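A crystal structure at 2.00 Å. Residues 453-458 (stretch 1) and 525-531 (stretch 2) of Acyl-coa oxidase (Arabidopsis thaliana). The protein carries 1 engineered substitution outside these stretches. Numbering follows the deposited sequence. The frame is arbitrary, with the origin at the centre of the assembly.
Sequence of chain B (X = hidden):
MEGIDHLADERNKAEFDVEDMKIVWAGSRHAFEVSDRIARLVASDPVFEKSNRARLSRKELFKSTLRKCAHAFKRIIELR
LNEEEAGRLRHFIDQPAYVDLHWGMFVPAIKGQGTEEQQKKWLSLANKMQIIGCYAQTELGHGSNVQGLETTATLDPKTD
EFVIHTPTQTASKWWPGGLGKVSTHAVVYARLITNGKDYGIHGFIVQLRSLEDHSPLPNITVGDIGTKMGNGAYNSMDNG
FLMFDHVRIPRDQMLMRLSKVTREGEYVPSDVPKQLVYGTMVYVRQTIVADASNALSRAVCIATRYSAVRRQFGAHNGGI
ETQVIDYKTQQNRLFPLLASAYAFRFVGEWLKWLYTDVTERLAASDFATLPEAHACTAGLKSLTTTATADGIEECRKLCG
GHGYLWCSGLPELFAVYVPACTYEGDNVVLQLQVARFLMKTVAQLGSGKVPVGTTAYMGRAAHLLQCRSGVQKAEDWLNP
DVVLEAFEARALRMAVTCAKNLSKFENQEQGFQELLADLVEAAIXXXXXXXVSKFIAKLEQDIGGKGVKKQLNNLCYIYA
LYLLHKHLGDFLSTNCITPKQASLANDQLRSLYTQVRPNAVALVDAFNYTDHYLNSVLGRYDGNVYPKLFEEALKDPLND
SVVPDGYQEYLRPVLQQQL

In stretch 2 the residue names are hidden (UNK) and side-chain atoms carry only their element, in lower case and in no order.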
# COMPACT_ATOMS: atom_id res chain seq x y z
N GLY B 453 -15.48 17.59 -27.18
CA GLY B 453 -15.34 16.45 -26.29
C GLY B 453 -15.06 16.82 -24.85
O GLY B 453 -15.69 17.73 -24.30
N THR B 454 -14.11 16.11 -24.25
CA THR B 454 -13.74 16.35 -22.85
C THR B 454 -12.81 17.53 -22.65
O THR B 454 -12.46 17.85 -21.52
CB THR B 454 -13.07 15.10 -22.23
OG1 THR B 454 -11.91 14.73 -22.99
CG2 THR B 454 -14.04 13.93 -22.20
N THR B 455 -12.42 18.19 -23.74
CA THR B 455 -11.53 19.35 -23.66
C THR B 455 -12.26 20.61 -24.13
O THR B 455 -11.65 21.66 -24.30
CB THR B 455 -10.27 19.14 -24.53
OG1 THR B 455 -10.65 18.99 -25.90
CG2 THR B 455 -9.51 17.90 -24.09
N ALA B 456 -13.57 20.50 -24.34
CA ALA B 456 -14.36 21.63 -24.79
C ALA B 456 -14.23 22.81 -23.84
O ALA B 456 -14.15 23.97 -24.28
CB ALA B 456 -15.83 21.22 -24.91
N TYR B 457 -14.19 22.53 -22.55
CA TYR B 457 -14.07 23.59 -21.55
C TYR B 457 -12.83 24.42 -21.79
O TYR B 457 -12.79 25.61 -21.46
CB TYR B 457 -14.02 22.98 -20.14
CG TYR B 457 -12.71 22.30 -19.80
CD1 TYR B 457 -11.75 22.94 -19.02
CD2 TYR B 457 -12.44 21.01 -20.25
CE1 TYR B 457 -10.54 22.31 -18.70
CE2 TYR B 457 -11.23 20.37 -19.94
CZ TYR B 457 -10.28 21.03 -19.17
OH TYR B 457 -9.09 20.40 -18.89
N MET B 458 -11.80 23.79 -22.35
CA MET B 458 -10.55 24.49 -22.61
C MET B 458 -10.77 25.61 -23.62
O MET B 458 -9.89 26.44 -23.83
CB MET B 458 -9.49 23.52 -23.12
CG MET B 458 -9.10 22.44 -22.11
SD MET B 458 -7.81 21.32 -22.71
CE MET B 458 -6.33 22.23 -22.16
N UNK B 525 -5.38 16.57 -12.94
CA UNK B 525 -6.51 17.49 -12.71
C UNK B 525 -7.52 17.38 -13.85
O UNK B 525 -8.72 17.42 -13.62
c UNK B 525 -6.01 18.96 -12.57
N UNK B 526 -7.03 17.23 -15.07
CA UNK B 526 -7.91 17.08 -16.22
C UNK B 526 -8.73 15.80 -16.10
O UNK B 526 -9.94 15.81 -16.26
c UNK B 526 -7.91 16.77 -18.73
c UNK B 526 -9.35 17.20 -20.34
c UNK B 526 -7.97 15.69 -19.54
c UNK B 526 -7.09 17.03 -17.51
n UNK B 526 -8.78 17.70 -19.26
n UNK B 526 -8.87 15.98 -20.54
N UNK B 527 -8.07 14.69 -15.79
CA UNK B 527 -8.76 13.40 -15.63
C UNK B 527 -9.79 13.44 -14.50
O UNK B 527 -10.85 12.81 -14.62
s UNK B 527 -6.65 12.01 -16.70
c UNK B 527 -7.76 12.29 -15.34
N UNK B 528 -9.50 14.16 -13.42
CA UNK B 528 -10.44 14.25 -12.30
C UNK B 528 -11.68 15.02 -12.73
O UNK B 528 -12.80 14.66 -12.35
o UNK B 528 -7.77 16.02 -9.36
n UNK B 528 -7.29 14.02 -8.46
c UNK B 528 -8.67 14.07 -10.45
c UNK B 528 -9.77 14.92 -11.08
c UNK B 528 -7.88 14.79 -9.36
N UNK B 529 -11.47 16.08 -13.50
CA UNK B 529 -12.59 16.87 -14.01
C UNK B 529 -13.51 15.95 -14.80
O UNK B 529 -14.73 15.99 -14.65
c UNK B 529 -14.18 19.38 -15.02
c UNK B 529 -13.11 18.66 -15.84
c UNK B 529 -12.08 17.98 -14.93
c UNK B 529 -12.37 19.64 -16.74
N UNK B 530 -12.93 15.10 -15.65
CA UNK B 530 -13.72 14.16 -16.45
C UNK B 530 -14.58 13.25 -15.54
O UNK B 530 -15.77 13.05 -15.80
c UNK B 530 -13.58 12.19 -17.99
c UNK B 530 -11.10 13.47 -19.29
c UNK B 530 -12.11 14.20 -18.39
c UNK B 530 -12.79 13.31 -17.34
N UNK B 531 -13.98 12.69 -14.49
CA UNK B 531 -14.71 11.80 -13.60
C UNK B 531 -15.84 12.58 -12.93
O UNK B 531 -16.98 12.12 -12.85
c UNK B 531 -13.76 11.20 -12.52
c UNK B 531 -12.61 10.45 -13.19
c UNK B 531 -14.54 10.25 -11.62
O HOH W 1 -9.38 14.13 -23.01

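Position 525 carries one side-chain carbon. It is buried, and its CB is 7.2 Å from OH of Tyr 457, too far for contact. A single carbon beyond CA means alanine: Ala 525.

Position 526 has one carbon followed by a five-membered ring of three carbons and two nitrogens. One ring nitrogen lies 2.7 Å from OH of Tyr 457, and the other shares a water with OG1 of Thr 454. An imidazole fits, so this is His 526. Its CB points sideways, but the ring end comes nearer to stretch 1. ND1 of His 526 and OH of Tyr 457 form a hydrogen bond; either could be the donor. Water 1 is 3.1 Å from NE2 of His 526 and 2.6 Å from OG1 of Thr 454. CE1 of His 526, between the two nitrogens, sits 3.4 Å from O of Thr 454 and 3.8 Å from CG2 of Thr 455.

Position 527 shows one carbon and one sulfur. The chain ends at the sulfur, which gives Cys 527. It is out of reach of stretch 1.

Position 528 has three carbons in a row, the third bearing one oxygen and one nitrogen. This is a side-chain amide on a two-methylene arm: Gln 528. It too is out of reach.

Position 529 has four carbons, forked at the second. CB points toward stretch 1, and one terminal carbon lies over a face of the Tyr 457 ring. The fork at the second carbon identifies Leu 529. CD2 of Leu 529 is 3.5 Å from CE2 of Tyr 457, and it sits 15° off the ring normal, a CH-pi contact.

Position 530 also has four carbons, but forked at the first, with one arm two carbons long. That is Ile 530. The long arm reaches stretch 1: CD1 of Ile 530 is 3.9 Å from CB of Thr 454.

Position 531 has one carbon carrying two more. This is Val 531, out of reach of stretch 1.

The contact uses one side of the helix. Residues 526, 529 and 530 recur at a spacing of three to four, so the helical turn brings them to stretch 1 together. Tyr 457 serves two of them: its hydroxyl is hydrogen-bonded to His 526, while its ring face receives Leu 529. The tyrosine and histidine rings meet rim to rim, not stacked. Ile 530 adds a contact at Thr 454.

Stretch 2 525-531: AHCQLIV
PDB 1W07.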